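Long-range contacts in N-acetylneuraminate lyase (Peptoclostridium difficile NAP08, PDB 4WOQ), which is an aldolase-class lyase of the dihydrodipicolinate synthetase family, an enzyme with a TIM-barrel fold, here assembled from four chains: residues I18-L23 with T219-G224; M157-F162 with F181-R186; E202-A207 with Q229-T234. All blocks are in the same frame, centred on the assembly; numbering follows the deposited sequence.

Interaction 1: I18-L23 with T219-G224; sequences IYSALL and TFNVNG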
loop_
_atom_site.group_PDB
_atom_site.type_symbol
_atom_site.label_atom_id
_atom_site.label_comp_id
_atom_site.label_asym_id
_atom_site.label_seq_id
_atom_site.Cartn_x
_atom_site.Cartn_y
_atom_site.Cartn_z
ATOM N N ILE A 18 7.738 -26.671 -18.246
ATOM C CA ILE A 18 8.239 -26.255 -16.945
ATOM C C ILE A 18 9.665 -25.733 -17.096
ATOM O O ILE A 18 10.527 -26.397 -17.678
ATOM C CB ILE A 18 8.241 -27.434 -15.936
ATOM C CG1 ILE A 18 6.809 -27.921 -15.684
ATOM C CG2 ILE A 18 8.857 -26.995 -14.627
ATOM C CD1 ILE A 18 6.166 -28.620 -16.861
ATOM N N TYR A 19 9.905 -24.543 -16.559
ATOM C CA TYR A 19 11.215 -23.921 -16.647
ATOM C C TYR A 19 11.770 -23.522 -15.298
ATOM O O TYR A 19 11.061 -22.961 -14.462
ATOM C CB TYR A 19 11.148 -22.658 -17.486
ATOM C CG TYR A 19 10.829 -22.834 -18.943
ATOM C CD1 TYR A 19 9.558 -23.213 -19.367
ATOM C CD2 TYR A 19 11.766 -22.489 -19.906
ATOM C CE1 TYR A 19 9.234 -23.224 -20.730
ATOM C CE2 TYR A 19 11.459 -22.496 -21.249
ATOM C CZ TYR A 19 10.197 -22.856 -21.662
ATOM O OH TYR A 19 9.915 -22.797 -23.006
ATOM N N SER A 20 13.051 -23.795 -15.091
ATOM C CA SER A 20 13.688 -23.404 -13.845
ATOM C C SER A 20 14.275 -22.019 -14.054
ATOM O O SER A 20 14.965 -21.779 -15.047
ATOM C CB SER A 20 14.821 -24.365 -13.471
ATOM O OG SER A 20 14.334 -25.577 -12.940
ATOM N N ALA A 21 13.969 -21.097 -13.148
ATOM C CA ALA A 21 14.545 -19.765 -13.233
ATOM C C ALA A 21 15.964 -20.097 -12.786
ATOM O O ALA A 21 16.201 -20.365 -11.611
ATOM C CB ALA A 21 13.864 -18.830 -12.247
ATOM N N LEU A 22 16.894 -20.112 -13.736
ATOM C CA LEU A 22 18.284 -20.478 -13.471
ATOM C C LEU A 22 19.055 -19.692 -12.418
ATOM O O LEU A 22 19.207 -18.470 -12.499
ATOM C CB LEU A 22 19.084 -20.474 -14.784
ATOM C CG LEU A 22 20.552 -20.925 -14.682
ATOM C CD1 LEU A 22 20.647 -22.286 -13.999
ATOM C CD2 LEU A 22 21.156 -20.993 -16.058
ATOM N N LEU A 23 19.545 -20.425 -11.422
ATOM C CA LEU A 23 20.353 -19.851 -10.356
ATOM C C LEU A 23 21.774 -19.775 -10.901
ATOM O O LEU A 23 22.142 -20.555 -11.781
ATOM C CB LEU A 23 20.356 -20.764 -9.128
ATOM C CG LEU A 23 19.135 -20.880 -8.220
ATOM C CD1 LEU A 23 19.338 -22.065 -7.278
ATOM C CD2 LEU A 23 18.947 -19.585 -7.429
ATOM N N THR A 219 12.206 -22.575 -7.372
ATOM C CA THR A 219 12.335 -23.811 -6.615
ATOM C C THR A 219 12.503 -25.028 -7.524
ATOM O O THR A 219 12.904 -26.091 -7.060
ATOM C CB THR A 219 11.119 -24.053 -5.672
ATOM O OG1 THR A 219 9.930 -24.220 -6.446
ATOM C CG2 THR A 219 10.938 -22.885 -4.713
ATOM N N PHE A 220 12.210 -24.879 -8.812
ATOM C CA PHE A 220 12.345 -25.999 -9.736
ATOM C C PHE A 220 13.797 -26.473 -9.837
ATOM O O PHE A 220 14.065 -27.577 -10.306
ATOM C CB PHE A 220 11.842 -25.625 -11.135
ATOM C CG PHE A 220 10.392 -25.205 -11.185
ATOM C CD1 PHE A 220 9.523 -25.487 -10.135
ATOM C CD2 PHE A 220 9.894 -24.535 -12.300
ATOM C CE1 PHE A 220 8.182 -25.103 -10.196
ATOM C CE2 PHE A 220 8.559 -24.150 -12.370
ATOM C CZ PHE A 220 7.699 -24.434 -11.317
ATOM N N ASN A 221 14.732 -25.631 -9.409
ATOM C CA ASN A 221 16.149 -25.979 -9.452
ATOM C C ASN A 221 16.454 -27.198 -8.580
ATOM O O ASN A 221 17.493 -27.839 -8.744
ATOM C CB ASN A 221 17.006 -24.793 -8.992
ATOM C CG ASN A 221 17.144 -23.719 -10.059
ATOM O OD1 ASN A 221 17.664 -23.971 -11.149
ATOM N ND2 ASN A 221 16.681 -22.513 -9.747
ATOM N N VAL A 222 15.552 -27.512 -7.654
ATOM C CA VAL A 222 15.741 -28.655 -6.769
ATOM C C VAL A 222 14.466 -29.461 -6.557
ATOM O O VAL A 222 14.515 -30.607 -6.105
ATOM C CB VAL A 222 16.262 -28.221 -5.380
ATOM C CG1 VAL A 222 17.669 -27.657 -5.504
ATOM C CG2 VAL A 222 15.321 -27.196 -4.768
ATOM N N ASN A 223 13.324 -28.873 -6.889
ATOM C CA ASN A 223 12.056 -29.561 -6.702
ATOM C C ASN A 223 11.352 -29.778 -8.033
ATOM O O ASN A 223 10.134 -29.951 -8.083
ATOM C CB ASN A 223 11.166 -28.745 -5.760
ATOM C CG ASN A 223 9.961 -29.527 -5.269
ATOM O OD1 ASN A 223 10.102 -30.596 -4.668
ATOM N ND2 ASN A 223 8.767 -28.992 -5.515
ATOM N N GLY A 224 12.136 -29.784 -9.107
ATOM C CA GLY A 224 11.585 -29.959 -10.439
ATOM C C GLY A 224 10.647 -31.133 -10.646
ATOM O O GLY A 224 9.617 -30.991 -11.306
#
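Strand 18-21 and the helical segment 220-224 run at 137° to each other, their short axes 8.0 Å apart at closest approach, with the CA atoms of Ser20 and Phe220 marking the nearest point. The Phe220 ring lies against the strand edge-on: its CD2 comes within 2.9 Å of Tyr19 O, which sits near the ring plane, and CG2 of Ile18 comes obliquely to the ring, 3.5 Å from Phe220 CD2. Because CG2 of Ile18 is anti to the backbone N, this methyl is brought against Phe220 while CD1 leads away. Ser20 OG packs 3.1 Å from Phe220 CB and finds its hydrogen-bonding partner in Asn44 OD1. In the closed eight-stranded TIM barrel, strand 17-21 is the first and pairs with 214-217, the last; the contact therefore sits at the barrel's closure, where the chain leaves the last strand for its helix. Asn221 spans the junction with its amide. ND2 donates to Ala21 O at 2.9 Å, the carbonyl oxygen lying in the amide plane and the N-H pointing at it at 160°, although the donor is tilted 35° from the carbonyl plane. ND2 also bonds to Ser218 O and OD1 accepts from Asn44 ND2, which together fix the amide's rotation. Leu23 lays CG 3.3 Å from ND2 of Asn221, against the buried amide.

Interaction 2: M157-F162 with F181-R186; sequences MSLDQF and FYLLER. With 2KT (2-ketobutyric acid), chain I.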
loop_
_atom_site.group_PDB
_atom_site.type_symbol
_atom_site.label_atom_id
_atom_site.label_comp_id
_atom_site.label_asym_id
_atom_site.label_seq_id
_atom_site.Cartn_x
_atom_site.Cartn_y
_atom_site.Cartn_z
ATOM N N MET A 157 -0.638 -4.174 -14.521
ATOM C CA MET A 157 -1.330 -3.844 -15.762
ATOM C C MET A 157 -2.721 -4.469 -15.831
ATOM O O MET A 157 -2.940 -5.582 -15.359
ATOM C CB MET A 157 -0.500 -4.286 -16.970
ATOM C CG MET A 157 0.828 -3.557 -17.094
ATOM S SD MET A 157 1.703 -3.912 -18.631
ATOM C CE MET A 157 2.822 -5.200 -18.102
ATOM N N SER A 158 -3.656 -3.734 -16.423
ATOM C CA SER A 158 -5.036 -4.190 -16.571
ATOM C C SER A 158 -5.138 -5.237 -17.674
ATOM O O SER A 158 -4.130 -5.654 -18.241
ATOM C CB SER A 158 -5.936 -3.009 -16.932
ATOM O OG SER A 158 -5.683 -2.579 -18.258
ATOM N N LEU A 159 -6.360 -5.652 -17.986
ATOM C CA LEU A 159 -6.569 -6.638 -19.036
ATOM C C LEU A 159 -6.388 -5.988 -20.406
ATOM O O LEU A 159 -5.684 -6.524 -21.263
ATOM C CB LEU A 159 -7.971 -7.248 -18.940
ATOM C CG LEU A 159 -8.319 -8.300 -20.006
ATOM C CD1 LEU A 159 -7.508 -9.559 -19.779
ATOM C CD2 LEU A 159 -9.797 -8.617 -19.948
ATOM N N ASP A 160 -7.014 -4.831 -20.608
ATOM C CA ASP A 160 -6.919 -4.132 -21.888
ATOM C C ASP A 160 -5.489 -3.721 -22.219
ATOM O O ASP A 160 -5.114 -3.646 -23.390
ATOM C CB ASP A 160 -7.810 -2.884 -21.899
ATOM C CG ASP A 160 -9.278 -3.211 -21.713
ATOM O OD1 ASP A 160 -9.744 -4.217 -22.289
ATOM O OD2 ASP A 160 -9.969 -2.451 -21.001
ATOM N N GLN A 161 -4.698 -3.443 -21.188
ATOM C CA GLN A 161 -3.317 -3.044 -21.402
ATOM C C GLN A 161 -2.559 -4.234 -21.977
ATOM O O GLN A 161 -1.824 -4.101 -22.958
ATOM C CB GLN A 161 -2.690 -2.563 -20.088
ATOM C CG GLN A 161 -3.385 -1.324 -19.530
ATOM C CD GLN A 161 -2.655 -0.694 -18.360
ATOM O OE1 GLN A 161 -2.253 -1.377 -17.417
ATOM N NE2 GLN A 161 -2.495 0.622 -18.408
ATOM N N PHE A 162 -2.755 -5.401 -21.371
ATOM C CA PHE A 162 -2.119 -6.615 -21.856
ATOM C C PHE A 162 -2.595 -6.839 -23.285
ATOM O O PHE A 162 -1.856 -7.342 -24.130
ATOM C CB PHE A 162 -2.514 -7.807 -20.988
ATOM C CG PHE A 162 -1.578 -8.062 -19.845
ATOM C CD1 PHE A 162 -0.240 -8.358 -20.084
ATOM C CD2 PHE A 162 -2.036 -8.029 -18.532
ATOM C CE1 PHE A 162 0.635 -8.621 -19.029
ATOM C CE2 PHE A 162 -1.174 -8.288 -17.468
ATOM C CZ PHE A 162 0.167 -8.586 -17.717
ATOM N N PHE A 181 -5.816 -14.226 -9.432
ATOM C CA PHE A 181 -6.349 -15.282 -10.282
ATOM C C PHE A 181 -7.564 -14.846 -11.097
ATOM O O PHE A 181 -7.948 -15.511 -12.060
ATOM C CB PHE A 181 -6.660 -16.529 -9.453
ATOM C CG PHE A 181 -5.429 -17.297 -9.039
ATOM C CD1 PHE A 181 -4.530 -16.762 -8.127
ATOM C CD2 PHE A 181 -5.160 -18.549 -9.582
ATOM C CE1 PHE A 181 -3.375 -17.467 -7.761
ATOM C CE2 PHE A 181 -4.009 -19.260 -9.223
ATOM C CZ PHE A 181 -3.118 -18.721 -8.314
ATOM N N TYR A 182 -8.157 -13.718 -10.725
ATOM C CA TYR A 182 -9.296 -13.198 -11.467
ATOM C C TYR A 182 -8.710 -12.701 -12.785
ATOM O O TYR A 182 -9.213 -13.021 -13.862
ATOM C CB TYR A 182 -9.971 -12.068 -10.675
ATOM C CG TYR A 182 -11.021 -11.264 -11.422
ATOM C CD1 TYR A 182 -11.749 -11.815 -12.485
ATOM C CD2 TYR A 182 -11.312 -9.953 -11.034
ATOM C CE1 TYR A 182 -12.741 -11.074 -13.143
ATOM C CE2 TYR A 182 -12.297 -9.206 -11.676
ATOM C CZ TYR A 182 -13.008 -9.771 -12.729
ATOM O OH TYR A 182 -13.989 -9.029 -13.341
ATOM N N LEU A 183 -7.623 -11.943 -12.696
ATOM C CA LEU A 183 -6.958 -11.439 -13.895
ATOM C C LEU A 183 -6.401 -12.608 -14.723
ATOM O O LEU A 183 -6.481 -12.606 -15.956
ATOM C CB LEU A 183 -5.815 -10.490 -13.515
ATOM C CG LEU A 183 -4.997 -9.973 -14.704
ATOM C CD1 LEU A 183 -5.925 -9.285 -15.706
ATOM C CD2 LEU A 183 -3.916 -9.008 -14.212
ATOM N N LEU A 184 -5.830 -13.596 -14.042
ATOM C CA LEU A 184 -5.278 -14.764 -14.728
ATOM C C LEU A 184 -6.367 -15.472 -15.533
ATOM O O LEU A 184 -6.173 -15.811 -16.692
ATOM C CB LEU A 184 -4.671 -15.737 -13.714
ATOM C CG LEU A 184 -4.127 -17.056 -14.275
ATOM C CD1 LEU A 184 -3.055 -16.779 -15.318
ATOM C CD2 LEU A 184 -3.555 -17.894 -13.129
ATOM N N GLU A 185 -7.515 -15.691 -14.908
ATOM C CA GLU A 185 -8.634 -16.340 -15.571
ATOM C C GLU A 185 -9.068 -15.502 -16.776
ATOM O O GLU A 185 -9.352 -16.046 -17.848
ATOM C CB GLU A 185 -9.785 -16.520 -14.565
ATOM C CG GLU A 185 -11.109 -17.031 -15.129
ATOM C CD GLU A 185 -11.894 -15.957 -15.877
ATOM O OE1 GLU A 185 -11.940 -14.803 -15.393
ATOM O OE2 GLU A 185 -12.474 -16.268 -16.940
ATOM N N ARG A 186 -9.104 -14.182 -16.605
ATOM C CA ARG A 186 -9.502 -13.279 -17.692
ATOM C C ARG A 186 -8.503 -13.340 -18.850
ATOM O O ARG A 186 -8.878 -13.259 -20.023
ATOM C CB ARG A 186 -9.599 -11.832 -17.184
ATOM C CG ARG A 186 -10.815 -11.514 -16.311
ATOM C CD ARG A 186 -12.111 -11.460 -17.118
ATOM N NE ARG A 186 -12.680 -12.786 -17.371
ATOM C CZ ARG A 186 -13.798 -13.004 -18.060
ATOM N NH1 ARG A 186 -14.476 -11.986 -18.579
ATOM N NH2 ARG A 186 -14.252 -14.239 -18.215
HETATM C C4 2KT I . -8.184 -7.001 -13.475
HETATM C C3 2KT I . -8.721 -6.373 -14.764
HETATM C C2 2KT I . -10.040 -7.049 -15.140
HETATM O O3 2KT I . -10.452 -8.038 -14.536
HETATM C C 2KT I . -10.846 -6.396 -16.266
HETATM O OXT 2KT I . -10.446 -5.338 -16.797
HETATM O O 2KT I . -11.911 -6.923 -16.652
#
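Leu183 and Leu159 mark the closest backbone approach, their CA atoms 7.0 Å apart, and the packed part of the contact gathers around the Leu183 isobutyl group. Its CD2 sits 3.7 Å from Met157 O and meets the Phe162 ring at its edge, while CD1 lies 4.3 Å from Leu159 CB. Leu183 holds CG anti to the backbone N (chi1 176°), which carries both methyls toward the 157-162 segment. Farther along, Leu159 CD1 reaches CB of Arg186 at 4.0 Å. Ser158 and Gln161 form a capping box that starts helix 159-165. The other side is looser: 2-ketobutyric acid lies there, with C4 3.9 Å from Leu183 CD1 and O3 over one face of the Tyr182 ring, offset toward its rim. Leu159 and Tyr182 are partly exposed. Arg186 turns its bent chain away and grips Glu185 side-on, NE to OE1 at 2.9 Å and NH2 to OE2 at 3.0 Å; NH1 pairs with Asp251 of the second subunit, whose Asn250 and His247 bond to Glu185 OE1 and OE2. No hydrogen bond joins the two segments, which meet mainly through van der Waals contact of leucine methyls, while Glu185 and Arg186 are engaged at the subunit interface.

Interaction 3: E202-A207 with Q229-T234; sequences EMMLPA and QIFELT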
loop_
_atom_site.group_PDB
_atom_site.type_symbol
_atom_site.label_atom_id
_atom_site.label_comp_id
_atom_site.label_asym_id
_atom_site.label_seq_id
_atom_site.Cartn_x
_atom_site.Cartn_y
_atom_site.Cartn_z
ATOM N N GLU A 202 4.425 -22.041 -5.224
ATOM C CA GLU A 202 3.532 -22.455 -4.151
ATOM C C GLU A 202 2.042 -22.350 -4.509
ATOM O O GLU A 202 1.179 -22.661 -3.684
ATOM C CB GLU A 202 3.821 -21.641 -2.884
ATOM C CG GLU A 202 3.534 -20.157 -2.993
ATOM C CD GLU A 202 4.632 -19.382 -3.708
ATOM O OE1 GLU A 202 5.021 -19.770 -4.830
ATOM O OE2 GLU A 202 5.101 -18.371 -3.145
ATOM N N MET A 203 1.749 -21.923 -5.737
ATOM C CA MET A 203 0.372 -21.773 -6.216
ATOM C C MET A 203 0.212 -22.441 -7.575
ATOM O O MET A 203 -0.680 -22.093 -8.353
ATOM C CB MET A 203 0.001 -20.287 -6.349
ATOM C CG MET A 203 -0.133 -19.545 -5.035
ATOM S SD MET A 203 -0.633 -17.804 -5.247
ATOM C CE MET A 203 0.704 -16.969 -4.410
ATOM N N MET A 204 1.081 -23.404 -7.854
ATOM C CA MET A 204 1.068 -24.117 -9.126
ATOM C C MET A 204 -0.270 -24.788 -9.462
ATOM O O MET A 204 -0.786 -24.620 -10.567
ATOM C CB MET A 204 2.210 -25.137 -9.140
ATOM C CG MET A 204 2.380 -25.878 -10.447
ATOM S SD MET A 204 3.990 -26.714 -10.553
ATOM C CE MET A 204 4.429 -26.369 -12.246
ATOM N N LEU A 205 -0.835 -25.529 -8.511
ATOM C CA LEU A 205 -2.113 -26.219 -8.715
ATOM C C LEU A 205 -3.291 -25.302 -9.090
ATOM O O LEU A 205 -3.962 -25.531 -10.098
ATOM C CB LEU A 205 -2.468 -27.035 -7.466
ATOM C CG LEU A 205 -3.903 -27.554 -7.289
ATOM C CD1 LEU A 205 -4.328 -28.380 -8.502
ATOM C CD2 LEU A 205 -3.971 -28.388 -6.008
ATOM N N PRO A 206 -3.572 -24.266 -8.278
ATOM C CA PRO A 206 -4.697 -23.399 -8.653
ATOM C C PRO A 206 -4.464 -22.663 -9.971
ATOM O O PRO A 206 -5.410 -22.319 -10.676
ATOM C CB PRO A 206 -4.831 -22.455 -7.452
ATOM C CG PRO A 206 -3.454 -22.411 -6.883
ATOM C CD PRO A 206 -3.004 -23.856 -6.982
ATOM N N ALA A 207 -3.202 -22.437 -10.316
ATOM C CA ALA A 207 -2.892 -21.747 -11.562
ATOM C C ALA A 207 -3.089 -22.676 -12.758
ATOM O O ALA A 207 -3.587 -22.261 -13.807
ATOM C CB ALA A 207 -1.459 -21.228 -11.534
ATOM N N GLN A 229 5.012 -33.188 -11.372
ATOM C CA GLN A 229 3.944 -34.077 -10.918
ATOM C C GLN A 229 2.666 -33.259 -10.721
ATOM O O GLN A 229 1.598 -33.630 -11.212
ATOM C CB GLN A 229 4.314 -34.749 -9.595
ATOM C CG GLN A 229 5.646 -35.448 -9.603
ATOM C CD GLN A 229 5.853 -36.309 -8.376
ATOM O OE1 GLN A 229 5.518 -35.914 -7.257
ATOM N NE2 GLN A 229 6.422 -37.492 -8.578
ATOM N N ILE A 230 2.786 -32.149 -9.997
ATOM C CA ILE A 230 1.646 -31.275 -9.743
ATOM C C ILE A 230 1.031 -30.854 -11.065
ATOM O O ILE A 230 -0.166 -31.021 -11.289
ATOM C CB ILE A 230 2.060 -29.996 -8.980
ATOM C CG1 ILE A 230 2.631 -30.365 -7.614
ATOM C CG2 ILE A 230 0.853 -29.065 -8.831
ATOM C CD1 ILE A 230 3.092 -29.178 -6.792
ATOM N N PHE A 231 1.868 -30.312 -11.940
ATOM C CA PHE A 231 1.419 -29.852 -13.244
ATOM C C PHE A 231 0.775 -30.973 -14.061
ATOM O O PHE A 231 -0.242 -30.759 -14.722
ATOM C CB PHE A 231 2.595 -29.252 -14.023
ATOM C CG PHE A 231 2.183 -28.506 -15.257
ATOM C CD1 PHE A 231 1.448 -27.331 -15.158
ATOM C CD2 PHE A 231 2.497 -28.996 -16.519
ATOM C CE1 PHE A 231 1.026 -26.651 -16.302
ATOM C CE2 PHE A 231 2.082 -28.328 -17.667
ATOM C CZ PHE A 231 1.343 -27.151 -17.559
ATOM N N GLU A 232 1.359 -32.168 -14.010
ATOM C CA GLU A 232 0.824 -33.298 -14.766
ATOM C C GLU A 232 -0.397 -33.927 -14.099
ATOM O O GLU A 232 -1.419 -34.140 -14.752
ATOM C CB GLU A 232 1.913 -34.359 -14.990
ATOM C CG GLU A 232 3.110 -33.833 -15.777
ATOM C CD GLU A 232 4.057 -34.929 -16.248
ATOM O OE1 GLU A 232 4.508 -35.747 -15.415
ATOM O OE2 GLU A 232 4.356 -34.960 -17.463
ATOM N N LEU A 233 -0.296 -34.228 -12.807
ATOM C CA LEU A 233 -1.422 -34.815 -12.084
ATOM C C LEU A 233 -2.663 -33.957 -12.298
ATOM O O LEU A 233 -3.767 -34.477 -12.461
ATOM C CB LEU A 233 -1.125 -34.896 -10.584
ATOM C CG LEU A 233 -0.153 -35.962 -10.077
ATOM C CD1 LEU A 233 0.093 -35.760 -8.589
ATOM C CD2 LEU A 233 -0.727 -37.350 -10.338
ATOM N N THR A 234 -2.472 -32.640 -12.300
ATOM C CA THR A 234 -3.575 -31.704 -12.486
ATOM C C THR A 234 -4.139 -31.770 -13.894
ATOM O O THR A 234 -5.346 -31.891 -14.078
ATOM C CB THR A 234 -3.139 -30.250 -12.203
ATOM O OG1 THR A 234 -2.725 -30.133 -10.840
ATOM C CG2 THR A 234 -4.288 -29.288 -12.449
#
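Met204 and Leu205 of the short helix 204-208 pack against one flank of helix 220-235, where Ile230, Phe231 and Thr234 receive them; Leu205 and Ile230 have the nearest CA atoms, 6.4 Å apart. Apolar contact dominates. The CG2 methyl of Ile230 is the shared element, 3.9 Å from Met204 CG and 4.1 Å from Leu205 CB, and so sits against both residues. Met204 extends through its first two torsions, with CG anti to the backbone N (chi1 -176°), and then bends at chi3, which brings SD beside Ile230 CB and sets CE 3.9 Å from Phe231 CB. Met204 and Phe231 run across each other at about a right angle, and the methyl approaches the ring obliquely.

The polar atoms are handled within or beyond the pair, since no hydrogen bond passes between the two segments. Thr234 OG1 donates to Ile230 O at 2.7 Å, one turn back along its own helix. That carbonyl also accepts from Thr234 N, the two donors arriving from opposite faces of its plane. With its polar side occupied in this way, Thr234 still presents OG1 to a hydrocarbon: Leu205 CD1 lies 3.3 Å from OG1, a close approach without a bond, and 4.1 Å from CG2. Leu205 N is taken up by Gln246 OE1.

Surrounding elements complete the enclosure. Val245 of helix 239-258 packs on Ile230 and Ala242 on Thr234, while Val209 of the second subunit touches Leu205. Helix 204-208 follows strand 195-198, and helix 220-235 follows strand 214-217; the contact is thus the packing of successive helices on the outside of a TIM barrel, here continued toward helix 239-258 and the subunit interface.

From the N terminus, the chain enters the barrel on strand 17-21; interaction 1 closes a long loop by tying it to 219-224, just after the last strand, 214-217, beside the closure of the barrel. Interaction 2 falls wholly within that span, closing a short loop around strand 171-176. Interaction 3 begins after interaction 2 is complete, closes a short loop holding strand 214-217 between helices 204-208 and 220-235, and crosses interaction 1. Both use helix 220-235, and they touch where Ile18 CD1 meets Phe231 and Phe220 meets Met204. The Phe181 ring joins interactions 2 and 3 by packing on Met203, Pro206 and Ala207, and both reach the second subunit.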